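Local coordinates for putative secreted cellulose-binding protein (Streptomyces coelicolor, PDB 4OY6), which is a secreted copper-dependent lytic polysaccharide monooxygenase of family AA10 that probably binds cellulose and cleaves it oxidatively, at residues G58-V63 with A110-V115; Q147-P152 with T166-S171. All blocks are in the same frame, centred on the assembly; numbering follows the deposited sequence.

Interaction 1. Residues G58-V63 with A110-V115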
loop_
_atom_site.group_PDB
_atom_site.type_symbol
_atom_site.label_atom_id
_atom_site.label_comp_id
_atom_site.label_asym_id
_atom_site.label_seq_id
_atom_site.Cartn_x
_atom_site.Cartn_y
_atom_site.Cartn_z
ATOM N N GLY A 58 -12.816 11.924 -5.152
ATOM C CA GLY A 58 -11.501 12.491 -5.405
ATOM C C GLY A 58 -10.888 13.270 -4.255
ATOM O O GLY A 58 -9.780 13.806 -4.386
ATOM N N ASP A 59 -11.583 13.353 -3.130
ATOM C CA ASP A 59 -11.124 14.195 -2.029
ATOM C C ASP A 59 -10.502 13.324 -0.947
ATOM O O ASP A 59 -11.084 13.098 0.112
ATOM C CB ASP A 59 -12.250 15.066 -1.466
ATOM C CG ASP A 59 -11.725 16.147 -0.531
ATOM O OD1 ASP A 59 -10.495 16.200 -0.257
ATOM O OD2 ASP A 59 -12.544 16.947 -0.066
ATOM N N PHE A 60 -9.303 12.832 -1.223
ATOM C CA PHE A 60 -8.739 11.793 -0.389
ATOM C C PHE A 60 -8.300 12.279 0.984
ATOM O O PHE A 60 -8.464 11.566 1.969
ATOM C CB PHE A 60 -7.633 11.038 -1.128
ATOM C CG PHE A 60 -8.068 10.510 -2.466
ATOM C CD1 PHE A 60 -9.218 9.740 -2.576
ATOM C CD2 PHE A 60 -7.379 10.823 -3.624
ATOM C CE1 PHE A 60 -9.648 9.291 -3.813
ATOM C CE2 PHE A 60 -7.811 10.369 -4.863
ATOM C CZ PHE A 60 -8.948 9.610 -4.960
ATOM N N GLU A 61 -7.787 13.497 1.075
ATOM C CA GLU A 61 -7.422 14.042 2.378
ATOM C C GLU A 61 -8.624 14.216 3.305
ATOM O O GLU A 61 -8.478 14.170 4.530
ATOM C CB GLU A 61 -6.657 15.359 2.230
ATOM C CG GLU A 61 -5.308 15.145 1.565
ATOM C CD GLU A 61 -4.416 16.360 1.576
ATOM O OE1 GLU A 61 -3.347 16.293 0.935
ATOM O OE2 GLU A 61 -4.777 17.363 2.220
ATOM N N ALA A 62 -9.807 14.409 2.737
ATOM C CA ALA A 62 -11.004 14.558 3.560
ATOM C C ALA A 62 -11.464 13.252 4.213
ATOM O O ALA A 62 -12.154 13.277 5.238
ATOM C CB ALA A 62 -12.139 15.116 2.724
ATOM N N VAL A 63 -11.105 12.120 3.614
ATOM C CA VAL A 63 -11.572 10.815 4.096
ATOM C C VAL A 63 -10.468 9.899 4.639
ATOM O O VAL A 63 -10.764 8.841 5.193
ATOM C CB VAL A 63 -12.437 10.084 3.028
ATOM C CG1 VAL A 63 -13.696 10.882 2.719
ATOM C CG2 VAL A 63 -11.642 9.825 1.765
ATOM N N ALA A 110 -8.726 1.611 -14.565
ATOM C CA ALA A 110 -8.413 2.749 -13.702
ATOM C C ALA A 110 -8.762 4.048 -14.403
ATOM O O ALA A 110 -8.386 4.229 -15.561
ATOM C CB ALA A 110 -6.941 2.754 -13.291
ATOM N N ASP A 111 -9.414 4.973 -13.694
ATOM C CA ASP A 111 -9.520 6.352 -14.188
ATOM C C ASP A 111 -8.141 7.012 -14.150
ATOM O O ASP A 111 -7.787 7.788 -15.036
ATOM C CB ASP A 111 -10.502 7.169 -13.341
ATOM C CG ASP A 111 -11.959 6.780 -13.559
ATOM O OD1 ASP A 111 -12.272 5.932 -14.437
ATOM O OD2 ASP A 111 -12.784 7.343 -12.818
ATOM N N TYR A 112 -7.389 6.699 -13.097
ATOM C CA TYR A 112 -6.037 7.181 -12.907
ATOM C C TYR A 112 -5.427 6.428 -11.722
ATOM O O TYR A 112 -6.147 5.854 -10.894
ATOM C CB TYR A 112 -5.998 8.695 -12.623
ATOM C CG TYR A 112 -6.843 9.166 -11.461
ATOM C CD1 TYR A 112 -6.342 9.163 -10.168
ATOM C CD2 TYR A 112 -8.158 9.568 -11.640
ATOM C CE1 TYR A 112 -7.109 9.576 -9.096
ATOM C CE2 TYR A 112 -8.926 10.009 -10.567
ATOM C CZ TYR A 112 -8.407 9.998 -9.297
ATOM O OH TYR A 112 -9.159 10.410 -8.233
ATOM N N PHE A 113 -4.100 6.472 -11.654
ATOM C CA PHE A 113 -3.326 6.170 -10.456
ATOM C C PHE A 113 -2.580 7.414 -10.028
ATOM O O PHE A 113 -2.086 8.177 -10.852
ATOM C CB PHE A 113 -2.288 5.068 -10.715
ATOM C CG PHE A 113 -2.882 3.749 -11.137
ATOM C CD1 PHE A 113 -3.323 2.850 -10.196
ATOM C CD2 PHE A 113 -2.979 3.397 -12.475
ATOM C CE1 PHE A 113 -3.853 1.631 -10.571
ATOM C CE2 PHE A 113 -3.511 2.169 -12.858
ATOM C CZ PHE A 113 -3.953 1.292 -11.902
ATOM N N LEU A 114 -2.495 7.603 -8.719
ATOM C CA LEU A 114 -1.578 8.574 -8.100
ATOM C C LEU A 114 -0.545 7.765 -7.342
ATOM O O LEU A 114 -0.887 6.839 -6.610
ATOM C CB LEU A 114 -2.304 9.505 -7.136
ATOM C CG LEU A 114 -3.542 10.195 -7.667
ATOM C CD1 LEU A 114 -4.209 10.986 -6.546
ATOM C CD2 LEU A 114 -3.267 11.049 -8.887
ATOM N N VAL A 115 0.726 8.129 -7.486
ATOM C CA VAL A 115 1.769 7.447 -6.741
ATOM C C VAL A 115 2.586 8.507 -6.008
ATOM O O VAL A 115 3.029 9.485 -6.599
ATOM C CB VAL A 115 2.702 6.618 -7.653
ATOM C CG1 VAL A 115 3.682 5.829 -6.807
ATOM C CG2 VAL A 115 1.912 5.699 -8.570
#
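F60, on the short helical turn about 60-63 in the long connection between strands 52-54 and 92-93, packs its ring against Y112 and L114 of strand 110-118. The two strand residues are next-but-one neighbours, so both side chains leave the same face of the sheet, while F113 between them turns to the other. The phenylalanine ring is met at its edge. Y112 comes from the opposite direction, and its OH lies 3.4 Å from F60 CZ, near the plane of the ring. Alongside it, L114 CD1 reaches F60 CE2 at 4.0 Å, so the two strand side chains share one border of the aromatic. Between the rings themselves, F60 CE2 and Y112 CE1 are 4.4 Å apart. Y112 holds CG between its backbone N and carbonyl carbon (chi1 55°), a torsion that sends the phenol along the sheet surface to F60. The loop leading into the turn also bears on this spot: G58 CA sits 4.2 Å from Y112 OH, and G58 O lies 3.9 Å above the F60 ring plane, nearer the ring's edge than its centre. W131 and Q169 also touch F60, and R139 makes a cation-pi contact with Y112. No hydrogen bond crosses. This is mainly aromatic and aliphatic packing, with a phenol oxygen at the ring edge, of a loop and turn on the beta-sandwich core of AA10 enzymes.

Interaction 2. Residues Q147-P152 with T166-S171. With NA (sodium ion), chain L.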
loop_
_atom_site.group_PDB
_atom_site.type_symbol
_atom_site.label_atom_id
_atom_site.label_comp_id
_atom_site.label_asym_id
_atom_site.label_seq_id
_atom_site.Cartn_x
_atom_site.Cartn_y
_atom_site.Cartn_z
ATOM N N GLN A 147 -6.300 -7.552 -16.041
ATOM C CA GLN A 147 -5.988 -8.218 -14.788
ATOM C C GLN A 147 -4.723 -7.690 -14.117
ATOM O O GLN A 147 -4.498 -7.969 -12.942
ATOM C CB GLN A 147 -5.882 -9.722 -14.974
ATOM C CG GLN A 147 -7.234 -10.390 -15.123
ATOM C CD GLN A 147 -7.204 -11.758 -14.494
ATOM O OE1 GLN A 147 -6.515 -12.645 -14.984
ATOM N NE2 GLN A 147 -7.908 -11.926 -13.375
ATOM N N ASN A 148 -3.899 -6.948 -14.861
ATOM C CA ASN A 148 -2.714 -6.340 -14.294
ATOM C C ASN A 148 -2.552 -4.928 -14.846
ATOM O O ASN A 148 -2.828 -4.695 -16.016
ATOM C CB ASN A 148 -1.481 -7.196 -14.606
ATOM C CG ASN A 148 -1.598 -8.585 -14.029
ATOM O OD1 ASN A 148 -1.359 -8.797 -12.831
ATOM N ND2 ASN A 148 -2.009 -9.544 -14.858
ATOM N N TYR A 149 -2.081 -4.022 -14.000
ATOM C CA TYR A 149 -1.717 -2.659 -14.406
ATOM C C TYR A 149 -0.278 -2.414 -13.981
ATOM O O TYR A 149 0.104 -2.768 -12.856
ATOM C CB TYR A 149 -2.634 -1.597 -13.756
ATOM C CG TYR A 149 -4.102 -1.948 -13.813
ATOM C CD1 TYR A 149 -4.794 -1.961 -15.015
ATOM C CD2 TYR A 149 -4.790 -2.296 -12.674
ATOM C CE1 TYR A 149 -6.129 -2.333 -15.059
ATOM C CE2 TYR A 149 -6.122 -2.642 -12.708
ATOM C CZ TYR A 149 -6.792 -2.679 -13.905
ATOM O OH TYR A 149 -8.118 -3.062 -13.957
ATOM N N GLU A 150 0.502 -1.778 -14.839
ATOM C CA GLU A 150 1.863 -1.396 -14.520
ATOM C C GLU A 150 2.050 0.113 -14.654
ATOM O O GLU A 150 1.644 0.713 -15.676
ATOM C CB GLU A 150 2.861 -2.113 -15.437
ATOM C CG GLU A 150 2.912 -3.605 -15.204
ATOM C CD GLU A 150 4.057 -4.311 -15.891
ATOM O OE1 GLU A 150 4.849 -3.678 -16.608
ATOM O OE2 GLU A 150 4.170 -5.532 -15.693
ATOM N N ILE A 151 2.619 0.714 -13.620
ATOM C CA ILE A 151 2.932 2.134 -13.605
ATOM C C ILE A 151 4.453 2.274 -13.536
ATOM O O ILE A 151 5.053 1.921 -12.525
ATOM C CB ILE A 151 2.335 2.887 -12.408
ATOM C CG1 ILE A 151 0.830 2.654 -12.289
ATOM C CG2 ILE A 151 2.642 4.373 -12.535
ATOM C CD1 ILE A 151 0.369 2.344 -10.907
ATOM N N PRO A 152 5.078 2.764 -14.614
ATOM C CA PRO A 152 6.540 2.939 -14.604
ATOM C C PRO A 152 6.883 4.216 -13.881
ATOM O O PRO A 152 6.625 5.305 -14.381
ATOM C CB PRO A 152 6.901 3.007 -16.076
ATOM C CG PRO A 152 5.664 3.538 -16.734
ATOM C CD PRO A 152 4.481 3.149 -15.902
ATOM N N THR A 166 0.266 4.202 -3.298
ATOM C CA THR A 166 -0.392 4.119 -4.574
ATOM C C THR A 166 -1.895 4.203 -4.370
ATOM O O THR A 166 -2.467 3.462 -3.577
ATOM C CB THR A 166 -0.057 2.782 -5.280
ATOM O OG1 THR A 166 1.347 2.684 -5.502
ATOM C CG2 THR A 166 -0.784 2.656 -6.593
ATOM N N ILE A 167 -2.504 5.148 -5.077
ATOM C CA ILE A 167 -3.950 5.346 -5.047
ATOM C C ILE A 167 -4.507 4.962 -6.412
ATOM O O ILE A 167 -4.141 5.553 -7.422
ATOM C CB ILE A 167 -4.317 6.797 -4.677
ATOM C CG1 ILE A 167 -3.664 7.185 -3.342
ATOM C CG2 ILE A 167 -5.824 6.953 -4.621
ATOM C CD1 ILE A 167 -3.952 8.575 -2.854
ATOM N N TRP A 168 -5.369 3.951 -6.416
ATOM C CA TRP A 168 -6.007 3.424 -7.619
ATOM C C TRP A 168 -7.460 3.858 -7.614
ATOM O O TRP A 168 -8.232 3.404 -6.773
ATOM C CB TRP A 168 -5.902 1.904 -7.639
ATOM C CG TRP A 168 -6.739 1.157 -8.633
ATOM C CD1 TRP A 168 -7.260 1.600 -9.815
ATOM C CD2 TRP A 168 -7.134 -0.207 -8.500
ATOM N NE1 TRP A 168 -7.971 0.584 -10.413
ATOM C CE2 TRP A 168 -7.901 -0.537 -9.627
ATOM C CE3 TRP A 168 -6.919 -1.183 -7.512
ATOM C CZ2 TRP A 168 -8.467 -1.805 -9.789
ATOM C CZ3 TRP A 168 -7.461 -2.425 -7.675
ATOM C CH2 TRP A 168 -8.245 -2.726 -8.797
ATOM N N GLN A 169 -7.832 4.727 -8.545
ATOM C CA GLN A 169 -9.223 5.105 -8.734
ATOM C C GLN A 169 -9.798 4.173 -9.800
ATOM O O GLN A 169 -9.417 4.267 -10.969
ATOM C CB GLN A 169 -9.346 6.567 -9.173
ATOM C CG GLN A 169 -10.776 7.014 -9.396
ATOM C CD GLN A 169 -11.561 7.092 -8.124
ATOM O OE1 GLN A 169 -11.026 7.346 -7.040
ATOM N NE2 GLN A 169 -12.880 6.934 -8.256
ATOM N N ALA A 170 -10.653 3.243 -9.388
ATOM C CA ALA A 170 -11.189 2.258 -10.317
ATOM C C ALA A 170 -12.220 2.908 -11.233
ATOM O O ALA A 170 -12.815 3.923 -10.874
ATOM C CB ALA A 170 -11.785 1.100 -9.555
ATOM N N SER A 171 -12.438 2.323 -12.412
ATOM C CA SER A 171 -13.326 2.915 -13.416
ATOM C C SER A 171 -14.788 2.492 -13.361
ATOM O O SER A 171 -15.616 3.130 -13.986
ATOM C CB SER A 171 -12.776 2.618 -14.803
ATOM O OG SER A 171 -11.548 3.303 -15.009
HETATM NA NA NA L . -1.414 -10.484 -11.867
HETATM O O HOH W 1 0.212 -10.433 -10.607
#
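Y149 on strand 148-154 meets W168 on strand 161-170 through one ring carbon, CE2. From CB, which points toward the facing strand, the tyrosine holds CG anti to its carbonyl carbon (chi1 -45°), a torsion that brings CE2 to the indole, 3.8 Å from W168 CZ2 and 4.1 Å from W168 CE2. The side chains cross at about a right angle and the planes are inclined at 56°, with 5.6 Å between the centroids of the Y149 ring and the five-membered ring of W168, an oblique pairing. At the tip, OH is hydrogen-bonded to both D104 OD2 and G109 N, which secures a polar group inside a buried contact. The strands belong to different sheets, so Y149 and W168 meet between the two layers of the Ig-like beta-sandwich, close to its copper end; the W168 side chain is about 6 Å from the copper ion and about 4 Å from that of H108, a copper ligand. W168 reaches toward the other layer with CG anti to its own N (chi1 167°); its NE1 is hydrogen-bonded to G109 O, and Y177 stacks on the ring. Further along the strands, I151 CD1 faces T166 CG2 at a loose 4.5 Å. On the other face of strand 148-154, N148 OD1 binds the modelled sodium ion at 1.9 Å, and H103 ND1 is a further ligand. The O of a water lies 2.1 Å from the metal; both bonds are short for sodium, which makes the assignment doubtful.

In the fold
Interactions 1 and 2 lie about 11 Å apart, centre to centre, on opposite faces of one sheet, in which strands 110-118 and 161-170 are antiparallel neighbours. Interaction 1 is partly buried and joins the loop and turn at 58-63 to the sheet face turned away from the second layer; interaction 2 is wholly buried and joins the sheet to that layer. L114 O and I167 N, 2.8 Å apart, pair the two strands; D111 with S171 adds a probable side-chain hydrogen bond just past the end of strand 161-170, and F113 packs on W168. A phenol oxygen and a leucine methyl meet a phenylalanine edge in interaction 1, ring carbons of an oblique Tyr-Trp pair in interaction 2.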